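Local coordinates for nitrogen regulatory PII-like protein (Bacillus subtilis subsp. subtilis, PDB 4R25) that belongs to the PII family of nitrogen regulators and is required for full induction of the nrgAB operon when ammonium is limiting, at residues N14-K17 with L18-E21; T76-A79 with K80-L83. All coordinates share one frame; numbering follows the deposited sequence.

Interaction 1: residues N14-K17 with L18-E21; sequences NFEK and LKQE
One face of the Phe15 ring carries the end of the Lys19 side chain: CE of Lys19 stands over the middle of the ring, 3.4 Å from its centroid, a CH-pi contact. Beyond it, Lys19 NZ lies 4.3 Å from the same centroid and still over the face, which makes the pair a cation-pi interaction as well. At the ring edge, close to its plane, CD1 of Leu18 approaches Phe15 CD1 at 4.4 Å. Phe15 reaches this place because its CG is anti to the backbone N (chi1 -164°), while the Lys19 chain runs fully extended from CG and can lay its last carbon on the ring one turn back. With an alanine here the Lys19 ammonium is likely to lose the ring it lies over, leaving the chain freer to turn.

One residue along, two flat groups meet: the carboxylate of Glu16 and the amide of Gln20 are turned 33° apart, and Gln20 NE2 gives a hydrogen bond of 3.1 Å to Glu16 OE2, nearly straight and close to the amide plane. Lys17 and Glu21 repeat the spacing without closing it: Lys17 NZ stays 4.3 Å from Glu21 OE1, an oxygen that makes its salt bridge with Arg81. Beneath these side chains run the i to i+4 backbone bonds of a helix's first turns, from Lys19 N to Phe15 O (3.1 Å) and from Glu21 N to Lys17 O (3.0 Å).

Helix 15-25 lies against the sheet through Phe15 and Leu18, which both meet Ile63 of strand 51-67; Phe15 also packs edge-to-face with Phe32. Lys17 and Glu21 touch helix 72-83, while Gln20 NE2 also bonds to the backbone of Ile53 in a second subunit.

Interaction 2: residues T76-A79 with K80-L83; sequences TETA and KRVL
The last two turns of helix 72-83, the second helix of the ferredoxin-like PII fold, bring Glu77 and Lys80 together through their side chains and hold Thr78 beside Arg81. Between Glu77 OE1 and Lys80 NZ the distance is 3.7 Å, a long salt bridge. On the lysine side, a bend far out in the chain (chi3 71°) brings the ammonium round to the carboxylate. Glu77 answers with a bend of its own at chi2, and the two side chains cross obliquely.

On another side of the helix, the Thr78 methyl CG2 sits 3.9 Å from Arg81 NH1, at a slant to the guanidinium plane. That methyl is placed by Thr78 setting CG2 anti to its own backbone N, which leaves OG1 beside the N and bonded to Gln74 O one turn back. Arg81 NH2 forms a salt bridge with Glu21 OE1 of helix 15-25.

The backbone continues the i to i+4 bonds, Arg81 N to Glu77 O at 3.2 Å and, at the end of the helix, Leu83 N to Ala79 O at 3.1 Å. Val82 CG2 and the Leu83 side chain lie beside the carbonyl oxygens of Thr78 and Ala79 respectively.

Ala79 and Leu83 face the sheet at Ile8 of strand 4-10, and Thr78 and Val82 pack on helix 15-25. Along a further side Thr76 meets Ile102 and Leu83 meets Ile104, both of a third subunit, so this helix also faces a subunit interface.

Following the chain from the N terminus, interaction 1 comes first, winding up the opening turns of helix 15-25; the chain then runs through strands 29-44 and 51-67 before interaction 2 forms in the final turns of helix 72-83. Each is a local contact within one helix, closing no long loop, and they follow in series without nesting or crossing. In space, though, their centres are only about 10 Å apart. The two helices are joined by a salt bridge of 2.7 Å from Glu21 OE1 to Arg81 NH2, and beside it Glu21 CB packs on Thr78 CG2 at 3.4 Å. Both helices rest on the antiparallel sheet, at strands 51-67 and 4-10 respectively.

Interaction 1: residues N14-K17 with L18-E21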
ATOM      1  N   ASN A  14     -15.729  13.816   5.723  1.00 69.57           N
ATOM      2  CA  ASN A  14     -15.155  14.004   7.059  1.00 72.46           C
ATOM      3  C   ASN A  14     -13.633  14.162   7.121  1.00 69.05           C
ATOM      4  O   ASN A  14     -13.038  14.106   8.203  1.00 56.77           O
ATOM      5  CB  ASN A  14     -15.570  12.859   7.981  1.00 82.56           C
ATOM      6  CG  ASN A  14     -16.539  13.295   9.064  1.00104.41           C
ATOM      7  OD1 ASN A  14     -16.427  14.391   9.620  1.00 90.51           O
ATOM      8  ND2 ASN A  14     -17.498  12.426   9.376  1.00 86.43           N
ATOM      9  N   PHE A  15     -13.008  14.367   5.969  1.00 49.56           N
ATOM     10  CA  PHE A  15     -11.556  14.379   5.895  1.00 45.38           C
ATOM     11  C   PHE A  15     -10.973  15.560   6.693  1.00 57.55           C
ATOM     12  O   PHE A  15      -9.972  15.408   7.391  1.00 49.65           O
ATOM     13  CB  PHE A  15     -11.118  14.414   4.424  1.00 71.45           C
ATOM     14  CG  PHE A  15      -9.675  14.042   4.197  1.00 48.35           C
ATOM     15  CD1 PHE A  15      -8.920  13.463   5.201  1.00 53.26           C
ATOM     16  CD2 PHE A  15      -9.069  14.303   2.979  1.00 54.89           C
ATOM     17  CE1 PHE A  15      -7.590  13.136   4.991  1.00 44.59           C
ATOM     18  CE2 PHE A  15      -7.736  13.983   2.761  1.00 63.63           C
ATOM     19  CZ  PHE A  15      -6.998  13.398   3.766  1.00 47.41           C
ATOM     20  N   GLU A  16     -11.618  16.721   6.610  1.00 56.44           N
ATOM     21  CA  GLU A  16     -11.126  17.928   7.279  1.00 49.80           C
ATOM     22  C   GLU A  16     -11.043  17.830   8.807  1.00 44.03           C
ATOM     23  O   GLU A  16     -10.026  18.184   9.397  1.00 62.38           O
ATOM     24  CB  GLU A  16     -11.951  19.149   6.881  1.00 54.06           C
ATOM     25  CG  GLU A  16     -11.491  20.428   7.561  1.00 93.36           C
ATOM     26  CD  GLU A  16     -10.049  20.789   7.223  1.00108.48           C
ATOM     27  OE1 GLU A  16      -9.640  20.598   6.054  1.00109.11           O
ATOM     28  OE2 GLU A  16      -9.324  21.252   8.132  1.00 96.89           O
ATOM     29  N   LYS A  17     -12.103  17.355   9.449  1.00 52.10           N
ATOM     30  CA  LYS A  17     -12.068  17.174  10.898  1.00 50.52           C
ATOM     31  C   LYS A  17     -10.934  16.223  11.274  1.00 42.74           C
ATOM     32  O   LYS A  17     -10.331  16.359  12.343  1.00 55.08           O
ATOM     33  CB  LYS A  17     -13.414  16.655  11.427  1.00 53.27           C
ATOM     34  CG  LYS A  17     -13.524  16.607  12.964  1.00 64.48           C
ATOM     35  CD  LYS A  17     -14.977  16.395  13.430  1.00107.09           C
ATOM     36  CE  LYS A  17     -15.077  15.874  14.876  1.00 86.02           C
ATOM     37  NZ  LYS A  17     -14.403  16.744  15.883  1.00 92.07           N
ATOM     38  N   LEU A  18     -10.640  15.269  10.391  1.00 49.20           N
ATOM     39  CA  LEU A  18      -9.579  14.301  10.637  1.00 41.99           C
ATOM     40  C   LEU A  18      -8.217  14.993  10.668  1.00 41.29           C
ATOM     41  O   LEU A  18      -7.421  14.786  11.585  1.00 36.41           O
ATOM     42  CB  LEU A  18      -9.590  13.226   9.552  1.00 58.99           C
ATOM     43  CG  LEU A  18      -9.471  11.741   9.903  1.00 56.34           C
ATOM     44  CD1 LEU A  18      -8.712  11.025   8.798  1.00 66.05           C
ATOM     45  CD2 LEU A  18      -8.790  11.501  11.242  1.00 53.38           C
ATOM     46  N   LYS A  19      -7.953  15.803   9.651  1.00 33.81           N
ATOM     47  CA  LYS A  19      -6.717  16.566   9.586  1.00 46.36           C
ATOM     48  C   LYS A  19      -6.542  17.429  10.835  1.00 55.75           C
ATOM     49  O   LYS A  19      -5.436  17.517  11.373  1.00 54.14           O
ATOM     50  CB  LYS A  19      -6.681  17.427   8.324  1.00 46.17           C
ATOM     51  CG  LYS A  19      -6.740  16.634   7.034  1.00 39.20           C
ATOM     52  CD  LYS A  19      -6.767  17.553   5.832  1.00 47.37           C
ATOM     53  CE  LYS A  19      -6.873  16.781   4.536  1.00 49.22           C
ATOM     54  NZ  LYS A  19      -6.924  17.723   3.381  1.00 74.22           N
ATOM     55  N   GLN A  20      -7.627  18.054  11.298  1.00 46.94           N
ATOM     56  CA  GLN A  20      -7.584  18.833  12.541  1.00 49.03           C
ATOM     57  C   GLN A  20      -7.180  17.970  13.723  1.00 54.10           C
ATOM     58  O   GLN A  20      -6.276  18.324  14.487  1.00 53.53           O
ATOM     59  CB  GLN A  20      -8.931  19.502  12.853  1.00 42.11           C
ATOM     60  CG  GLN A  20      -9.325  20.638  11.909  1.00 41.01           C
ATOM     61  CD  GLN A  20      -8.318  21.779  11.893  1.00 62.84           C
ATOM     62  OE1 GLN A  20      -7.934  22.307  12.941  1.00 60.13           O
ATOM     63  NE2 GLN A  20      -7.892  22.171  10.697  1.00 42.47           N
ATOM     64  N   GLU A  21      -7.852  16.834  13.875  1.00 40.73           N
ATOM     65  CA  GLU A  21      -7.628  15.993  15.046  1.00 42.21           C
ATOM     66  C   GLU A  21      -6.271  15.296  15.010  1.00 48.78           C
ATOM     67  O   GLU A  21      -5.586  15.209  16.027  1.00 51.40           O
ATOM     68  CB  GLU A  21      -8.764  14.982  15.208  1.00 49.49           C
ATOM     69  CG  GLU A  21     -10.150  15.617  15.306  1.00 53.02           C
ATOM     70  CD  GLU A  21     -10.322  16.492  16.540  1.00 75.71           C
ATOM     71  OE1 GLU A  21     -10.574  15.940  17.633  1.00 85.55           O
ATOM     72  OE2 GLU A  21     -10.213  17.733  16.418  1.00 65.12           O
TER

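Interaction 2: residues T76-A79 with K80-L83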
ATOM      1  N   THR A  76      -5.205   5.704  16.087  1.00 48.70           N
ATOM      2  CA  THR A  76      -6.351   4.875  15.743  1.00 60.97           C
ATOM      3  C   THR A  76      -7.596   5.287  16.513  1.00 52.29           C
ATOM      4  O   THR A  76      -8.694   5.278  15.963  1.00 54.49           O
ATOM      5  CB  THR A  76      -6.064   3.383  15.954  1.00 53.35           C
ATOM      6  OG1 THR A  76      -5.968   3.106  17.353  1.00 67.45           O
ATOM      7  CG2 THR A  76      -4.765   2.999  15.273  1.00 46.20           C
ATOM      8  N   GLU A  77      -7.426   5.666  17.778  1.00 56.82           N
ATOM      9  CA  GLU A  77      -8.571   6.063  18.597  1.00 62.95           C
ATOM     10  C   GLU A  77      -9.208   7.338  18.065  1.00 58.96           C
ATOM     11  O   GLU A  77     -10.433   7.464  18.015  1.00 62.68           O
ATOM     12  CB  GLU A  77      -8.165   6.255  20.056  1.00 52.95           C
ATOM     13  CG  GLU A  77      -9.321   6.663  20.957  1.00 78.10           C
ATOM     14  CD  GLU A  77     -10.350   5.556  21.130  1.00 97.09           C
ATOM     15  OE1 GLU A  77     -10.020   4.376  20.881  1.00101.25           O
ATOM     16  OE2 GLU A  77     -11.495   5.867  21.521  1.00118.28           O
ATOM     17  N   THR A  78      -8.359   8.277  17.662  1.00 43.67           N
ATOM     18  CA  THR A  78      -8.821   9.533  17.100  1.00 42.61           C
ATOM     19  C   THR A  78      -9.535   9.289  15.786  1.00 48.40           C
ATOM     20  O   THR A  78     -10.552   9.909  15.498  1.00 62.53           O
ATOM     21  CB  THR A  78      -7.645  10.481  16.857  1.00 43.32           C
ATOM     22  OG1 THR A  78      -6.891  10.609  18.063  1.00 55.24           O
ATOM     23  CG2 THR A  78      -8.132  11.858  16.413  1.00 42.96           C
ATOM     24  N   ALA A  79      -8.984   8.388  14.981  1.00 65.84           N
ATOM     25  CA  ALA A  79      -9.589   8.036  13.706  1.00 64.08           C
ATOM     26  C   ALA A  79     -10.995   7.454  13.895  1.00 51.09           C
ATOM     27  O   ALA A  79     -11.903   7.756  13.126  1.00 49.31           O
ATOM     28  CB  ALA A  79      -8.697   7.061  12.956  1.00 59.11           C
ATOM     29  N   LYS A  80     -11.168   6.626  14.920  1.00 56.82           N
ATOM     30  CA  LYS A  80     -12.477   6.042  15.216  1.00 69.64           C
ATOM     31  C   LYS A  80     -13.508   7.116  15.536  1.00 68.07           C
ATOM     32  O   LYS A  80     -14.523   7.232  14.855  1.00 73.58           O
ATOM     33  CB  LYS A  80     -12.386   5.057  16.380  1.00 64.78           C
ATOM     34  CG  LYS A  80     -11.501   3.869  16.097  1.00 77.53           C
ATOM     35  CD  LYS A  80     -11.038   3.198  17.378  1.00 78.28           C
ATOM     36  CE  LYS A  80     -12.166   2.456  18.071  1.00 83.82           C
ATOM     37  NZ  LYS A  80     -11.627   1.547  19.130  1.00 88.72           N
ATOM     38  N   ARG A  81     -13.242   7.898  16.577  1.00 65.07           N
ATOM     39  CA  ARG A  81     -14.146   8.966  16.980  1.00 56.08           C
ATOM     40  C   ARG A  81     -14.623   9.769  15.792  1.00 69.57           C
ATOM     41  O   ARG A  81     -15.822   9.916  15.565  1.00 76.39           O
ATOM     42  CB  ARG A  81     -13.443   9.930  17.923  1.00 63.61           C
ATOM     43  CG  ARG A  81     -13.235   9.431  19.319  1.00 64.89           C
ATOM     44  CD  ARG A  81     -12.498  10.497  20.098  1.00 81.54           C
ATOM     45  NE  ARG A  81     -12.663  11.803  19.466  1.00 71.40           N
ATOM     46  CZ  ARG A  81     -11.662  12.641  19.222  1.00 80.44           C
ATOM     47  NH1 ARG A  81     -10.427  12.302  19.563  1.00 68.37           N
ATOM     48  NH2 ARG A  81     -11.893  13.816  18.645  1.00 60.69           N
ATOM     49  N   VAL A  82     -13.666  10.299  15.042  1.00 51.54           N
ATOM     50  CA  VAL A  82     -13.958  11.285  14.012  1.00 55.62           C
ATOM     51  C   VAL A  82     -14.760  10.711  12.854  1.00 59.21           C
ATOM     52  O   VAL A  82     -15.620  11.390  12.295  1.00 63.04           O
ATOM     53  CB  VAL A  82     -12.660  11.901  13.458  1.00 52.49           C
ATOM     54  CG1 VAL A  82     -12.973  12.885  12.353  1.00 57.13           C
ATOM     55  CG2 VAL A  82     -11.877  12.571  14.570  1.00 50.56           C
ATOM     56  N   LEU A  83     -14.475   9.459  12.502  1.00 70.97           N
ATOM     57  CA  LEU A  83     -15.021   8.846  11.287  1.00 77.99           C
ATOM     58  C   LEU A  83     -16.243   7.957  11.545  1.00 69.48           C
ATOM     59  O   LEU A  83     -16.903   7.498  10.607  1.00 68.97           O
ATOM     60  CB  LEU A  83     -13.926   8.060  10.552  1.00 63.25           C
ATOM     61  CG  LEU A  83     -12.701   8.873  10.119  1.00 65.08           C
ATOM     62  CD1 LEU A  83     -11.577   7.974   9.614  1.00 47.32           C
ATOM     63  CD2 LEU A  83     -13.089   9.898   9.066  1.00 48.06           C
TER